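Local coordinates for protein peroxinectin A (Dictyostelium discoideum, PDB 6ERC) that uses hydrogen peroxide to oxidise phenolic donors, and also iodide and thiocyanate, as a secreted haem peroxidase of the social amoeba, at residues R233-F238 with Q252-C257; S277-T282 with R464-D469. One frame throughout, in Å; residues are numbered along the deposited sequence.

Overall arrangement
Both interactions belong to the animal haem peroxidase fold and follow each other along the chain, interaction 1 closing before interaction 2 opens. Their centres lie about 25 Å apart and their nearest atoms about 10 Å, so they do not touch. Helix 247-275 connects them: near its start it packs on helix 218-241 in interaction 1, and past its end the chain runs into the loop that meets the end of helix 452-467 in interaction 2. The first contact joins neighbouring helices across a short connection, whereas the second brings together parts 182 residues apart. Both lie away from the haem and metal sites; interaction 1 includes one cysteine of the 257-485 disulfide.

Interaction 1 (R233-F238 with Q252-C257); sequences RLARKF and QQSRSC
Helices 218-241 and 247-275 pack here at 135° between the directions of their short segments, with 8.9 Å between axes, and Ala235 and Ser254 bring the backbones nearest. Ser254 OG sits against the Ala235 backbone, 3.3 Å from Ala235 CA, and makes its hydrogen bond to the carbonyl of Val250 in its own helix. That bond turns the hydroxyl back onto its own backbone, and its oxygen serves across the interface as a small packing surface. Phe238 has CG anti to its own carbonyl carbon (chi1 -61°), which sends CG toward helix 247-275. Phe238 CD2 lies 3.5 Å from Ser254 OG at the ring edge; Phe238 CE2 also comes within 3.6 Å of Gln253 O. Farther round the rim Phe238 CZ meets Cys257 SG at 3.6 Å, a sulfur-aromatic contact made near the ring plane. Leu234 reaches the same cysteine with one methyl branch, CD1, which lies 3.5 Å from Cys257 CB. The segments are joined by van der Waals and sulfur-aromatic contacts, the serine hydroxyl being bonded within its own helix, while the disulfide from Cys257 to Cys485 covalently ties in the chain near helix 476-481.

Interaction 2 (S277-T282 with R464-D469); sequences SFPSYT and RTRAGD
An irregular, extended loop, 277-282, passes the last turn of helix 452-467, where the chain leaves the helix at Gly468. Arg466 bridges the two. Its CG stands anti to its backbone N (chi1 171°), and the chain runs out almost straight until it bends at chi3, which sets NE; the guanidinium beyond it meets the carbonyl of Pro279. Arg466 NH2 bonds Pro279 O at 2.8 Å, nearly straight at 167°; the oxygen lies in the guanidinium plane, whereas the nitrogen stands well above the plane of the carbonyl. Arg466 NH1 adds a weak second bond to Pro279 O at 3.3 Å, so one oxygen takes both terminal nitrogens. Atoms of the loop lie over both faces of the guanidinium, each offset toward its rim: Phe278 CE2 over one, and on the opposite face the backbone Tyr281 N, 3.3 Å above the plane. In this animal haem peroxidase fold the contact ties the loop between helices 247-275 and 294-300 to the end of a helix far along the sequence, and backbone bonding of Ala467 with Asp285 holds the loop to that end a little further on. Tyr281 lies beside the arginine chain, with Tyr281 CD1 3.3 Å from Arg466 CG, and its ring also meets Trp472. An alanine in place of Arg466 would probably leave Pro279 O without these two donors and open a gap between Phe278 and Tyr281. Phe278 also meets the rings of Tyr459 and Tyr267, of helices 452-467 and 247-275.

Interaction 1 (R233-F238 with Q252-C257)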
ATOM      1  N   ARG A 233      24.083   1.532   8.223  1.00 61.61           N
ATOM      2  CA  ARG A 233      25.284   0.888   7.708  1.00 60.73           C
ATOM      3  C   ARG A 233      25.984   1.783   6.692  1.00 61.69           C
ATOM      4  O   ARG A 233      27.203   1.980   6.752  1.00 63.52           O
ATOM      5  CB  ARG A 233      24.921  -0.462   7.090  1.00 60.53           C
ATOM      6  CG  ARG A 233      26.109  -1.348   6.769  1.00 60.40           C
ATOM      7  CD  ARG A 233      25.666  -2.628   6.087  1.00 60.80           C
ATOM      8  NE  ARG A 233      24.994  -2.352   4.820  1.00 60.75           N
ATOM      9  CZ  ARG A 233      25.623  -2.111   3.673  1.00 60.58           C
ATOM     10  NH1 ARG A 233      26.948  -2.111   3.623  1.00 62.04           N
ATOM     11  NH2 ARG A 233      24.926  -1.866   2.573  1.00 60.64           N
ATOM     12  N   LEU A 234      25.220   2.349   5.753  1.00 60.81           N
ATOM     13  CA  LEU A 234      25.811   3.240   4.759  1.00 60.93           C
ATOM     14  C   LEU A 234      26.308   4.536   5.386  1.00 61.99           C
ATOM     15  O   LEU A 234      27.309   5.098   4.929  1.00 62.69           O
ATOM     16  CB  LEU A 234      24.797   3.547   3.657  1.00 59.02           C
ATOM     17  CG  LEU A 234      24.406   2.393   2.733  1.00 59.26           C
ATOM     18  CD1 LEU A 234      23.348   2.853   1.751  1.00 60.37           C
ATOM     19  CD2 LEU A 234      25.604   1.844   1.984  1.00 60.50           C
ATOM     20  N   ALA A 235      25.629   5.029   6.424  1.00 61.53           N
ATOM     21  CA  ALA A 235      26.077   6.253   7.077  1.00 62.91           C
ATOM     22  C   ALA A 235      27.454   6.069   7.703  1.00 63.99           C
ATOM     23  O   ALA A 235      28.302   6.966   7.632  1.00 64.38           O
ATOM     24  CB  ALA A 235      25.061   6.685   8.134  1.00 61.97           C
ATOM     25  N   ARG A 236      27.695   4.912   8.323  1.00 62.63           N
ATOM     26  CA  ARG A 236      29.001   4.642   8.910  1.00 64.06           C
ATOM     27  C   ARG A 236      30.087   4.561   7.844  1.00 65.05           C
ATOM     28  O   ARG A 236      31.234   4.950   8.093  1.00 65.53           O
ATOM     29  CB  ARG A 236      28.944   3.348   9.721  1.00 64.29           C
ATOM     30  CG  ARG A 236      28.092   3.460  10.975  1.00 65.21           C
ATOM     31  CD  ARG A 236      27.423   2.140  11.343  1.00 64.17           C
ATOM     32  NE  ARG A 236      26.479   2.311  12.448  1.00 64.80           N
ATOM     33  CZ  ARG A 236      25.528   1.439  12.774  1.00 64.51           C
ATOM     34  NH1 ARG A 236      25.369   0.319  12.079  1.00 64.05           N
ATOM     35  NH2 ARG A 236      24.725   1.695  13.798  1.00 64.13           N
ATOM     36  N   LYS A 237      29.749   4.059   6.655  1.00 64.32           N
ATOM     37  CA  LYS A 237      30.708   4.037   5.557  1.00 63.76           C
ATOM     38  C   LYS A 237      31.021   5.450   5.079  1.00 64.05           C
ATOM     39  O   LYS A 237      32.191   5.827   4.951  1.00 64.18           O
ATOM     40  CB  LYS A 237      30.159   3.187   4.410  1.00 62.67           C
ATOM     41  CG  LYS A 237      30.961   3.257   3.116  1.00 63.35           C
ATOM     42  CD  LYS A 237      30.264   2.474   2.018  1.00 63.06           C
ATOM     43  CE  LYS A 237      30.725   2.889   0.636  1.00 62.98           C
ATOM     44  NZ  LYS A 237      29.891   2.233  -0.410  1.00 62.07           N
ATOM     45  N   PHE A 238      29.984   6.245   4.802  1.00 63.62           N
ATOM     46  CA  PHE A 238      30.205   7.614   4.348  1.00 64.79           C
ATOM     47  C   PHE A 238      30.916   8.439   5.410  1.00 65.51           C
ATOM     48  O   PHE A 238      31.689   9.343   5.078  1.00 64.34           O
ATOM     49  CB  PHE A 238      28.876   8.273   3.973  1.00 64.35           C
ATOM     50  CG  PHE A 238      28.148   7.589   2.849  1.00 63.87           C
ATOM     51  CD1 PHE A 238      28.839   6.909   1.860  1.00 63.67           C
ATOM     52  CD2 PHE A 238      26.765   7.633   2.782  1.00 61.88           C
ATOM     53  CE1 PHE A 238      28.164   6.285   0.829  1.00 63.10           C
ATOM     54  CE2 PHE A 238      26.086   7.011   1.753  1.00 60.89           C
ATOM     55  CZ  PHE A 238      26.785   6.337   0.775  1.00 61.65           C
ATOM     56  N   GLN A 252      21.846  12.801   4.310  1.00 61.55           N
ATOM     57  CA  GLN A 252      21.258  12.971   2.985  1.00 61.24           C
ATOM     58  C   GLN A 252      21.839  11.973   1.992  1.00 60.91           C
ATOM     59  O   GLN A 252      21.102  11.339   1.229  1.00 62.23           O
ATOM     60  CB  GLN A 252      21.468  14.406   2.498  1.00 61.91           C
ATOM     61  CG  GLN A 252      20.727  15.457   3.316  1.00 63.09           C
ATOM     62  CD  GLN A 252      19.229  15.218   3.374  1.00 61.93           C
ATOM     63  OE1 GLN A 252      18.670  14.472   2.566  1.00 61.00           O
ATOM     64  NE2 GLN A 252      18.570  15.847   4.338  1.00 61.86           N
ATOM     65  N   GLN A 253      23.164  11.818   1.984  1.00 62.31           N
ATOM     66  CA  GLN A 253      23.782  10.829   1.105  1.00 61.82           C
ATOM     67  C   GLN A 253      23.273   9.428   1.418  1.00 59.49           C
ATOM     68  O   GLN A 253      23.117   8.600   0.514  1.00 58.16           O
ATOM     69  CB  GLN A 253      25.303  10.895   1.235  1.00 62.49           C
ATOM     70  CG  GLN A 253      25.922  12.168   0.667  1.00 62.48           C
ATOM     71  CD  GLN A 253      26.015  12.202  -0.859  1.00 62.15           C
ATOM     72  OE1 GLN A 253      26.475  13.194  -1.427  1.00 62.28           O
ATOM     73  NE2 GLN A 253      25.588  11.130  -1.524  1.00 61.16           N
ATOM     74  N   SER A 254      23.012   9.141   2.696  1.00 60.77           N
ATOM     75  CA  SER A 254      22.435   7.850   3.058  1.00 61.97           C
ATOM     76  C   SER A 254      20.966   7.776   2.659  1.00 60.44           C
ATOM     77  O   SER A 254      20.517   6.760   2.117  1.00 58.17           O
ATOM     78  CB  SER A 254      22.596   7.604   4.558  1.00 61.29           C
ATOM     79  OG  SER A 254      23.961   7.600   4.931  1.00 62.14           O
ATOM     80  N   ARG A 255      20.205   8.841   2.922  1.00 60.26           N
ATOM     81  CA  ARG A 255      18.815   8.889   2.480  1.00 60.39           C
ATOM     82  C   ARG A 255      18.713   8.682   0.975  1.00 60.74           C
ATOM     83  O   ARG A 255      17.830   7.958   0.497  1.00 57.52           O
ATOM     84  CB  ARG A 255      18.183  10.224   2.882  1.00 60.97           C
ATOM     85  CG  ARG A 255      16.766  10.433   2.343  1.00 60.75           C
ATOM     86  CD  ARG A 255      15.976  11.462   3.157  1.00 61.48           C
ATOM     87  NE  ARG A 255      15.927  12.782   2.527  1.00 61.93           N
ATOM     88  CZ  ARG A 255      14.941  13.222   1.744  1.00 61.25           C
ATOM     89  NH1 ARG A 255      13.893  12.453   1.473  1.00 61.28           N
ATOM     90  NH2 ARG A 255      15.000  14.441   1.228  1.00 61.20           N
ATOM     91  N   SER A 256      19.618   9.301   0.212  1.00 59.80           N
ATOM     92  CA  SER A 256      19.570   9.184  -1.241  1.00 58.54           C
ATOM     93  C   SER A 256      19.774   7.740  -1.687  1.00 58.67           C
ATOM     94  O   SER A 256      19.105   7.272  -2.616  1.00 58.15           O
ATOM     95  CB  SER A 256      20.621  10.098  -1.869  1.00 59.16           C
ATOM     96  OG  SER A 256      20.476  10.160  -3.276  1.00 58.75           O
ATOM     97  N   CYS A 257      20.689   7.015  -1.035  1.00 57.73           N
ATOM     98  CA  CYS A 257      20.932   5.622  -1.404  1.00 59.33           C
ATOM     99  C   CYS A 257      19.708   4.758  -1.121  1.00 56.03           C
ATOM    100  O   CYS A 257      19.317   3.926  -1.948  1.00 54.84           O
ATOM    101  CB  CYS A 257      22.147   5.072  -0.651  1.00 59.08           C
ATOM    102  SG  CYS A 257      23.725   5.864  -1.010  1.00 60.13           S
TER

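Interaction 2 (S277-T282 with R464-D469)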
ATOM      1  N   SER A 277       6.787  -8.025 -16.828  1.00 57.51           N
ATOM      2  CA  SER A 277       7.979  -7.288 -17.227  1.00 58.52           C
ATOM      3  C   SER A 277       7.713  -5.807 -16.982  1.00 58.04           C
ATOM      4  O   SER A 277       6.715  -5.434 -16.357  1.00 57.29           O
ATOM      5  CB  SER A 277       8.336  -7.566 -18.691  1.00 57.81           C
ATOM      6  OG  SER A 277       7.382  -6.991 -19.565  1.00 56.95           O
ATOM      7  N   PHE A 278       8.614  -4.960 -17.472  1.00 55.48           N
ATOM      8  CA  PHE A 278       8.402  -3.518 -17.441  1.00 54.35           C
ATOM      9  C   PHE A 278       9.432  -2.844 -18.340  1.00 55.37           C
ATOM     10  O   PHE A 278      10.613  -3.209 -18.305  1.00 56.62           O
ATOM     11  CB  PHE A 278       8.498  -2.977 -16.014  1.00 53.92           C
ATOM     12  CG  PHE A 278       7.795  -1.664 -15.818  1.00 53.56           C
ATOM     13  CD1 PHE A 278       6.416  -1.614 -15.701  1.00 53.20           C
ATOM     14  CD2 PHE A 278       8.512  -0.482 -15.758  1.00 53.00           C
ATOM     15  CE1 PHE A 278       5.763  -0.407 -15.525  1.00 52.76           C
ATOM     16  CE2 PHE A 278       7.864   0.730 -15.582  1.00 52.98           C
ATOM     17  CZ  PHE A 278       6.489   0.766 -15.465  1.00 52.37           C
ATOM     18  N   PRO A 279       9.036  -1.864 -19.153  1.00 54.29           N
ATOM     19  CA  PRO A 279      10.001  -1.234 -20.058  1.00 54.62           C
ATOM     20  C   PRO A 279      11.112  -0.530 -19.295  1.00 54.37           C
ATOM     21  O   PRO A 279      10.994  -0.205 -18.111  1.00 52.30           O
ATOM     22  CB  PRO A 279       9.148  -0.238 -20.852  1.00 54.39           C
ATOM     23  CG  PRO A 279       7.994   0.048 -19.968  1.00 52.92           C
ATOM     24  CD  PRO A 279       7.705  -1.244 -19.271  1.00 53.40           C
ATOM     25  N   SER A 280      12.209  -0.293 -20.004  1.00 54.81           N
ATOM     26  CA  SER A 280      13.363   0.364 -19.418  1.00 53.65           C
ATOM     27  C   SER A 280      13.156   1.874 -19.362  1.00 53.41           C
ATOM     28  O   SER A 280      12.446   2.457 -20.185  1.00 53.46           O
ATOM     29  CB  SER A 280      14.616   0.023 -20.223  1.00 55.94           C
ATOM     30  OG  SER A 280      14.360   0.120 -21.614  1.00 56.87           O
ATOM     31  N   TYR A 281      13.789   2.499 -18.370  1.00 54.89           N
ATOM     32  CA  TYR A 281      13.684   3.942 -18.175  1.00 53.10           C
ATOM     33  C   TYR A 281      14.075   4.686 -19.446  1.00 53.49           C
ATOM     34  O   TYR A 281      15.019   4.304 -20.142  1.00 54.43           O
ATOM     35  CB  TYR A 281      14.581   4.362 -17.008  1.00 53.82           C
ATOM     36  CG  TYR A 281      14.498   5.816 -16.598  1.00 54.18           C
ATOM     37  CD1 TYR A 281      13.293   6.383 -16.209  1.00 54.18           C
ATOM     38  CD2 TYR A 281      15.637   6.612 -16.560  1.00 53.72           C
ATOM     39  CE1 TYR A 281      13.220   7.710 -15.816  1.00 53.55           C
ATOM     40  CE2 TYR A 281      15.574   7.936 -16.168  1.00 53.24           C
ATOM     41  CZ  TYR A 281      14.364   8.480 -15.798  1.00 55.76           C
ATOM     42  OH  TYR A 281      14.297   9.800 -15.408  1.00 56.87           O
ATOM     43  N   THR A 282      13.334   5.753 -19.753  1.00 54.05           N
ATOM     44  CA  THR A 282      13.574   6.554 -20.950  1.00 54.64           C
ATOM     45  C   THR A 282      13.900   8.011 -20.636  1.00 55.82           C
ATOM     46  O   THR A 282      13.851   8.852 -21.542  1.00 55.79           O
ATOM     47  CB  THR A 282      12.363   6.501 -21.885  1.00 54.39           C
ATOM     48  OG1 THR A 282      11.209   7.006 -21.202  1.00 54.79           O
ATOM     49  CG2 THR A 282      12.101   5.078 -22.346  1.00 55.51           C
ATOM     50  N   ARG A 464       4.394   6.874 -14.695  1.00 51.26           N
ATOM     51  CA  ARG A 464       4.444   8.299 -14.398  1.00 52.22           C
ATOM     52  C   ARG A 464       5.304   8.594 -13.173  1.00 51.24           C
ATOM     53  O   ARG A 464       6.088   9.550 -13.188  1.00 53.10           O
ATOM     54  CB  ARG A 464       3.029   8.845 -14.211  1.00 50.80           C
ATOM     55  CG  ARG A 464       2.261   8.968 -15.520  1.00 52.55           C
ATOM     56  CD  ARG A 464       0.902   9.625 -15.342  1.00 50.46           C
ATOM     57  NE  ARG A 464      -0.017   8.799 -14.564  1.00 49.55           N
ATOM     58  CZ  ARG A 464      -0.281   8.956 -13.270  1.00 50.41           C
ATOM     59  NH1 ARG A 464      -1.139   8.142 -12.670  1.00 50.88           N
ATOM     60  NH2 ARG A 464       0.298   9.921 -12.571  1.00 50.87           N
ATOM     61  N   THR A 465       5.187   7.794 -12.110  1.00 50.21           N
ATOM     62  CA  THR A 465       5.981   8.065 -10.913  1.00 53.95           C
ATOM     63  C   THR A 465       7.471   7.820 -11.123  1.00 51.91           C
ATOM     64  O   THR A 465       8.265   8.184 -10.250  1.00 51.63           O
ATOM     65  CB  THR A 465       5.488   7.231  -9.726  1.00 52.96           C
ATOM     66  OG1 THR A 465       5.168   5.905 -10.158  1.00 52.88           O
ATOM     67  CG2 THR A 465       4.265   7.885  -9.090  1.00 52.53           C
ATOM     68  N   ARG A 466       7.865   7.216 -12.242  1.00 51.44           N
ATOM     69  CA  ARG A 466       9.261   7.162 -12.657  1.00 50.23           C
ATOM     70  C   ARG A 466       9.611   8.281 -13.631  1.00 52.03           C
ATOM     71  O   ARG A 466      10.596   8.997 -13.428  1.00 53.45           O
ATOM     72  CB  ARG A 466       9.570   5.803 -13.299  1.00 51.40           C
ATOM     73  CG  ARG A 466      10.936   5.729 -13.962  1.00 50.09           C
ATOM     74  CD  ARG A 466      11.323   4.302 -14.320  1.00 49.55           C
ATOM     75  NE  ARG A 466      10.745   3.868 -15.590  1.00 51.69           N
ATOM     76  CZ  ARG A 466      10.938   2.668 -16.134  1.00 51.94           C
ATOM     77  NH1 ARG A 466      11.696   1.766 -15.522  1.00 53.04           N
ATOM     78  NH2 ARG A 466      10.373   2.365 -17.293  1.00 50.56           N
ATOM     79  N   ALA A 467       8.810   8.451 -14.685  1.00 51.70           N
ATOM     80  CA  ALA A 467       9.115   9.448 -15.705  1.00 52.03           C
ATOM     81  C   ALA A 467       8.950  10.868 -15.179  1.00 52.44           C
ATOM     82  O   ALA A 467       9.696  11.766 -15.586  1.00 53.60           O
ATOM     83  CB  ALA A 467       8.225   9.229 -16.927  1.00 52.51           C
ATOM     84  N   GLY A 468       7.989  11.092 -14.290  1.00 51.59           N
ATOM     85  CA  GLY A 468       7.770  12.407 -13.725  1.00 53.42           C
ATOM     86  C   GLY A 468       8.628  12.744 -12.530  1.00 53.22           C
ATOM     87  O   GLY A 468       8.460  13.815 -11.940  1.00 52.96           O
ATOM     88  N   ASP A 469       9.549  11.861 -12.154  1.00 53.01           N
ATOM     89  CA  ASP A 469      10.403  12.063 -10.992  1.00 54.52           C
ATOM     90  C   ASP A 469      11.732  12.663 -11.440  1.00 55.06           C
ATOM     91  O   ASP A 469      12.484  12.033 -12.193  1.00 52.22           O
ATOM     92  CB  ASP A 469      10.623  10.745 -10.251  1.00 53.43           C
ATOM     93  CG  ASP A 469      11.306  10.934  -8.913  1.00 53.84           C
ATOM     94  OD1 ASP A 469      11.777  12.055  -8.629  1.00 54.46           O
ATOM     95  OD2 ASP A 469      11.365   9.960  -8.136  1.00 53.74           O
TER